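Local coordinates for Lmo0741 protein (PDB 4R1H), which is a GntR-family transcriptional regulator that probably binds DNA through a winged helix-turn-helix domain, at the interface of chains A and B. Sequence-based numbering; all coordinates share one arbitrary frame. Chains: chain A/B, Lmo0741 protein.

Contact 1: the interface of chains A and B. Residues chain A 22, 25-26, 86; chain B 103-106.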
ATOM      1  N   THR A  22       5.461  14.588   3.611  1.00 25.84           N
ATOM      2  CA  THR A  22       6.793  13.949   3.730  1.00 26.51           C
ATOM      3  C   THR A  22       7.938  14.923   4.027  1.00 27.45           C
ATOM      4  O   THR A  22       8.801  14.682   4.921  1.00 26.55           O
ATOM      5  CB  THR A  22       7.037  13.083   2.449  1.00 28.77           C
ATOM      6  OG1 THR A  22       6.037  12.018   2.527  1.00 31.06           O
ATOM      7  CG2 THR A  22       8.331  12.503   2.442  1.00 33.84           C
ATOM      8  N   VAL A  25       7.401  16.086   7.763  1.00 25.64           N
ATOM      9  CA  VAL A  25       7.710  15.090   8.788  1.00 26.39           C
ATOM     10  C   VAL A  25       9.205  14.839   8.877  1.00 29.25           C
ATOM     11  O   VAL A  25       9.758  14.728   9.994  1.00 30.30           O
ATOM     12  CB  VAL A  25       6.882  13.823   8.548  1.00 26.83           C
ATOM     13  CG1 VAL A  25       7.368  12.673   9.430  1.00 30.99           C
ATOM     14  CG2 VAL A  25       5.436  14.143   8.870  1.00 27.01           C
ATOM     15  N   THR A  26       9.904  14.859   7.753  1.00 30.19           N
ATOM     16  CA  THR A  26      11.364  14.680   7.758  1.00 34.31           C
ATOM     17  C   THR A  26      12.139  15.946   8.136  1.00 36.87           C
ATOM     18  O   THR A  26      13.344  15.894   8.324  1.00 37.68           O
ATOM     19  CB  THR A  26      11.921  14.193   6.402  1.00 34.23           C
ATOM     20  OG1 THR A  26      11.642  15.157   5.411  1.00 33.80           O
ATOM     21  CG2 THR A  26      11.291  12.923   6.030  1.00 32.97           C
ATOM     22  N   GLU A  86       2.801  13.278  11.658  1.00 23.88           N
ATOM     23  CA  GLU A  86       3.620  12.034  11.598  1.00 23.20           C
ATOM     24  C   GLU A  86       2.857  10.837  12.163  1.00 23.34           C
ATOM     25  O   GLU A  86       2.770   9.752  11.509  1.00 23.77           O
ATOM     26  CB  GLU A  86       4.921  12.203  12.341  1.00 25.32           C
ATOM     27  CG  GLU A  86       5.813  10.948  12.219  1.00 26.00           C
ATOM     28  CD  GLU A  86       7.106  11.063  13.010  1.00 31.54           C
ATOM     29  OE1 GLU A  86       7.590  12.228  13.251  1.00 31.83           O
ATOM     30  OE2 GLU A  86       7.684  10.095  13.462  1.00 29.26           O
TER
ATOM     31  N   LYS B 103      10.658   6.846   4.303  1.00 23.55           N
ATOM     32  CA  LYS B 103      10.479   8.157   3.660  1.00 28.78           C
ATOM     33  C   LYS B 103      10.012   9.225   4.587  1.00 28.19           C
ATOM     34  O   LYS B 103      10.219  10.388   4.306  1.00 28.70           O
ATOM     35  CB  LYS B 103       9.532   8.083   2.450  1.00 30.67           C
ATOM     36  CG  LYS B 103      10.133   7.330   1.280  1.00 35.32           C
ATOM     37  CD  LYS B 103       9.028   7.147   0.244  1.00 39.82           C
ATOM     38  CE  LYS B 103       9.528   6.311  -0.923  1.00 47.12           C
ATOM     39  NZ  LYS B 103       8.356   5.911  -1.758  1.00 52.49           N
ATOM     40  N   LEU B 104       9.388   8.869   5.699  1.00 23.91           N
ATOM     41  CA  LEU B 104       8.965   9.801   6.723  1.00 23.55           C
ATOM     42  C   LEU B 104      10.081  10.013   7.797  1.00 24.00           C
ATOM     43  O   LEU B 104       9.852  10.695   8.797  1.00 25.10           O
ATOM     44  CB  LEU B 104       7.787   9.230   7.451  1.00 26.12           C
ATOM     45  CG  LEU B 104       6.574   8.951   6.591  1.00 28.11           C
ATOM     46  CD1 LEU B 104       5.531   8.322   7.486  1.00 33.12           C
ATOM     47  CD2 LEU B 104       6.134  10.265   6.009  1.00 32.79           C
ATOM     48  N   GLY B 105      11.220   9.378   7.586  1.00 24.35           N
ATOM     49  CA  GLY B 105      12.357   9.488   8.538  1.00 24.03           C
ATOM     50  C   GLY B 105      12.319   8.516   9.699  1.00 23.75           C
ATOM     51  O   GLY B 105      13.105   8.675  10.647  1.00 24.18           O
ATOM     52  N   ILE B 106      11.423   7.517   9.698  1.00 19.78           N
ATOM     53  CA  ILE B 106      11.221   6.691  10.872  1.00 19.77           C
ATOM     54  C   ILE B 106      12.184   5.526  10.754  1.00 19.68           C
ATOM     55  O   ILE B 106      12.190   4.769   9.776  1.00 21.43           O
ATOM     56  CB  ILE B 106       9.767   6.190  10.935  1.00 21.20           C
ATOM     57  CG1 ILE B 106       8.841   7.390  11.002  1.00 23.49           C
ATOM     58  CG2 ILE B 106       9.583   5.294  12.121  1.00 22.60           C
ATOM     59  CD1 ILE B 106       7.407   7.033  11.080  1.00 24.63           C
TER
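Where A:Thr22, A:Val25 and A:Thr26 meet B:Lys103 and B:Leu104, the two copies of this GntR-family regulator form a homodimer interface that ties the winged helix-turn-helix domain of one subunit to the C-terminal region of the other. It is part of a two-fold symmetric interface, so the same patch recurs with the chains exchanged; the structure alone does not prove that this dimer is the working form. The patch illustrates how side-chain methyls can pack against the carbonyls at a helix end. Helix 79-103 of chain B stops here, and B:Gly105, with a positive phi of 86°, turns the chain onward to B:Ile106.

The carbonyl of B:Lys103 faces the methyls of both threonines: its O lies 3.2 Å from CG2 of A:Thr26 and 3.4 Å from CG2 of A:Thr22. With OG1 of A:Thr26 bonded within chain A, CG2 is the branch turned toward chain B. OG1 occupies the crowded position between backbone N and carbonyl carbon (chi1 62°) and gives a hydrogen bond of 2.9 Å to O of A:Thr22, approaching 21° out of that carbonyl's plane. This bond probably helps hold the rotation of the side chain, just past the end of helix 12-25.

One residue on, O of B:Leu104 contacts CG1 of A:Val25 at 3.2 Å, the valine branch that points away from its own backbone N. CB of B:Leu104 packs on the same methyl at 4.0 Å, while its side chain passes A:Thr22 at nearly a right angle, CD2 lying 3.9 Å from the hydroxyl OG1. B:Leu104 has 56 Å² of its surface hidden by chain A, more than any other residue given. At the margin, extended A:Glu86 comes from the opposite direction to B:Ile106, setting carboxylate OE2 3.8 Å from CG1.

Contact 2: the interface of chains A and B. Residues chain A 97-98, 108, 111-112, 115; chain B 112, 115-116.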
ATOM      1  N   PHE A  97      -0.664  -2.243   6.663  1.00 18.48           N
ATOM      2  CA  PHE A  97       0.319  -3.314   6.588  1.00 17.79           C
ATOM      3  C   PHE A  97      -0.113  -4.519   7.447  1.00 17.60           C
ATOM      4  O   PHE A  97      -0.129  -5.652   6.962  1.00 18.49           O
ATOM      5  CB  PHE A  97       1.672  -2.781   7.022  1.00 17.09           C
ATOM      6  CG  PHE A  97       2.765  -3.823   7.138  1.00 16.71           C
ATOM      7  CD1 PHE A  97       3.158  -4.551   6.038  1.00 17.01           C
ATOM      8  CD2 PHE A  97       3.386  -4.057   8.332  1.00 17.89           C
ATOM      9  CE1 PHE A  97       4.162  -5.470   6.162  1.00 17.69           C
ATOM     10  CE2 PHE A  97       4.382  -5.026   8.487  1.00 18.37           C
ATOM     11  CZ  PHE A  97       4.745  -5.763   7.381  1.00 18.39           C
ATOM     12  N   ILE A  98      -0.360  -4.258   8.711  1.00 17.46           N
ATOM     13  CA  ILE A  98      -0.844  -5.325   9.585  1.00 18.86           C
ATOM     14  C   ILE A  98      -2.096  -5.995   8.988  1.00 18.22           C
ATOM     15  O   ILE A  98      -2.212  -7.252   9.042  1.00 18.89           O
ATOM     16  CB  ILE A  98      -1.046  -4.811  11.012  1.00 20.31           C
ATOM     17  CG1 ILE A  98       0.330  -4.472  11.604  1.00 20.38           C
ATOM     18  CG2 ILE A  98      -1.772  -5.895  11.838  1.00 22.02           C
ATOM     19  CD1 ILE A  98       0.165  -3.742  12.875  1.00 22.75           C
ATOM     20  N   LYS A 108       1.043 -11.804  14.490  1.00 21.71           N
ATOM     21  CA  LYS A 108       1.802 -10.583  14.828  1.00 23.20           C
ATOM     22  C   LYS A 108       3.282 -10.872  15.044  1.00 22.77           C
ATOM     23  O   LYS A 108       4.139 -10.089  14.649  1.00 20.33           O
ATOM     24  CB  LYS A 108       1.218  -9.901  16.073  1.00 26.57           C
ATOM     25  CG  LYS A 108       1.917  -8.642  16.536  1.00 31.17           C
ATOM     26  CD  LYS A 108       2.001  -7.575  15.424  1.00 33.34           C
ATOM     27  CE  LYS A 108       0.830  -6.619  15.375  1.00 33.18           C
ATOM     28  NZ  LYS A 108       0.730  -5.898  16.591  1.00 30.73           N
ATOM     29  N   ILE A 111       4.864 -11.187  11.726  1.00 19.54           N
ATOM     30  CA  ILE A 111       4.925  -9.847  11.084  1.00 19.39           C
ATOM     31  C   ILE A 111       6.144  -9.072  11.585  1.00 19.63           C
ATOM     32  O   ILE A 111       6.918  -8.499  10.806  1.00 20.50           O
ATOM     33  CB  ILE A 111       3.630  -9.015  11.299  1.00 19.30           C
ATOM     34  CG1 ILE A 111       2.454  -9.702  10.655  1.00 20.57           C
ATOM     35  CG2 ILE A 111       3.790  -7.588  10.685  1.00 20.68           C
ATOM     36  CD1 ILE A 111       1.089  -9.119  10.981  1.00 20.93           C
ATOM     37  N   ILE A 112       6.353  -9.080  12.913  1.00 19.73           N
ATOM     38  CA  ILE A 112       7.512  -8.454  13.525  1.00 21.93           C
ATOM     39  C   ILE A 112       8.785  -9.071  12.987  1.00 22.72           C
ATOM     40  O   ILE A 112       9.692  -8.343  12.659  1.00 23.09           O
ATOM     41  CB  ILE A 112       7.452  -8.509  15.064  1.00 23.08           C
ATOM     42  CG1 ILE A 112       6.296  -7.603  15.561  1.00 24.53           C
ATOM     43  CG2 ILE A 112       8.762  -8.074  15.665  1.00 24.43           C
ATOM     44  CD1 ILE A 112       5.836  -7.921  16.956  1.00 28.15           C
ATOM     45  N   VAL A 115       9.524  -7.744   9.463  1.00 20.38           N
ATOM     46  CA  VAL A 115      10.026  -6.362   9.526  1.00 21.96           C
ATOM     47  C   VAL A 115      11.485  -6.350   9.914  1.00 24.01           C
ATOM     48  O   VAL A 115      12.311  -5.612   9.334  1.00 25.40           O
ATOM     49  CB  VAL A 115       9.158  -5.509  10.493  1.00 21.52           C
ATOM     50  CG1 VAL A 115       9.851  -4.177  10.738  1.00 23.65           C
ATOM     51  CG2 VAL A 115       7.759  -5.316   9.965  1.00 22.99           C
TER
ATOM     52  N   ILE B 112       9.424  -0.938  14.147  1.00 18.95           N
ATOM     53  CA  ILE B 112       9.089  -2.091  14.970  1.00 20.17           C
ATOM     54  C   ILE B 112       8.162  -1.683  16.098  1.00 19.32           C
ATOM     55  O   ILE B 112       7.176  -2.374  16.428  1.00 19.15           O
ATOM     56  CB  ILE B 112      10.369  -2.777  15.525  1.00 20.44           C
ATOM     57  CG1 ILE B 112      11.116  -3.396  14.334  1.00 22.60           C
ATOM     58  CG2 ILE B 112       9.991  -3.852  16.521  1.00 22.86           C
ATOM     59  CD1 ILE B 112      12.558  -3.687  14.574  1.00 24.35           C
ATOM     60  N   VAL B 115       4.673  -1.324  14.762  1.00 18.04           N
ATOM     61  CA  VAL B 115       4.045  -2.630  14.453  1.00 19.62           C
ATOM     62  C   VAL B 115       3.605  -3.303  15.737  1.00 22.30           C
ATOM     63  O   VAL B 115       2.502  -3.897  15.805  1.00 22.07           O
ATOM     64  CB  VAL B 115       5.011  -3.495  13.666  1.00 18.98           C
ATOM     65  CG1 VAL B 115       4.453  -4.879  13.619  1.00 21.86           C
ATOM     66  CG2 VAL B 115       5.321  -2.928  12.293  1.00 20.41           C
ATOM     67  N   LYS B 116       4.432  -3.214  16.801  1.00 20.32           N
ATOM     68  CA  LYS B 116       4.043  -3.768  18.093  1.00 23.16           C
ATOM     69  C   LYS B 116       2.851  -3.104  18.697  1.00 24.75           C
ATOM     70  O   LYS B 116       1.979  -3.761  19.317  1.00 27.32           O
ATOM     71  CB  LYS B 116       5.220  -3.735  19.091  1.00 22.87           C
ATOM     72  CG  LYS B 116       6.271  -4.748  18.686  1.00 23.79           C
ATOM     73  CD  LYS B 116       7.511  -4.624  19.632  1.00 29.01           C
ATOM     74  CE  LYS B 116       8.597  -5.677  19.299  1.00 31.19           C
ATOM     75  NZ  LYS B 116       9.909  -5.458  20.032  1.00 33.60           N
TER
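Starting with CG anti to the backbone N (chi1 179°), the side chain of A:Lys108 bends at each of its next three bonds, and this curl swings the terminal amine NZ back toward the carbonyl of B:Val115. NZ gives that oxygen a hydrogen bond of 2.8 Å, lying in the carbonyl plane with a C=O...N angle of 156°. The acceptor belongs to the last turn of helix 108-117, where backbone carbonyls point out of the helix end; the lysine's positive charge would probably complement the partial negative charge gathered there.

The patch is a helix-to-helix dimer contact between the C-terminal segments, an example of an apolar core edged by a polar tie. B:Val115 is its centre, with 77 Å² hidden, and its two methyls divide the work. CG1, turned away from its own backbone N, meets CG1 of A:Ile112 at 3.8 Å, the two side chains running antiparallel alongside each other. The same methyl also touches CG2 of A:Ile111 at 4.0 Å. The other branch, CG2, reaches tip to tip toward its counterpart, CG2 of A:Val115, at 4.1 Å; a residue meeting its own copy in this way must lie near the two-fold axis. CG1 of A:Val115 in turn packs on CG1 of B:Ile112 at 3.9 Å, repeating the isoleucine-valine pairing with the chains exchanged.

From helix 79-103 of chain A, A:Phe97 lends only slight cover, its ring atom CE2 4.4 Å from CG2 of B:Val115. CD1 of A:Ile98 comes within 3.8 Å of O of B:Val115, and may help to shield the bond from A:Lys108. On the opposite flank the stem of B:Lys116, extended beyond CG, crosses A:Ile112 at about a right angle, the isoleucine CD1 resting 3.6 Å from the lysine CG.

The centres of contact 1 and contact 2, taken over their C-alpha atoms, lie about 18 Å apart. No residue is common to both, but helix 79-103 of chain A takes part in each, through its early turns in contact 1 and its later turns in contact 2. In chain B the end of the equivalent helix and the turn that follows serve contact 1, and helix 108-117, which follows within a few residues, serves contact 2. Pairing is thus spread along the long helix: contact 2 joins the C-terminal segments near the two-fold axis, whereas contact 1 could help set the DNA-binding domains relative to that core.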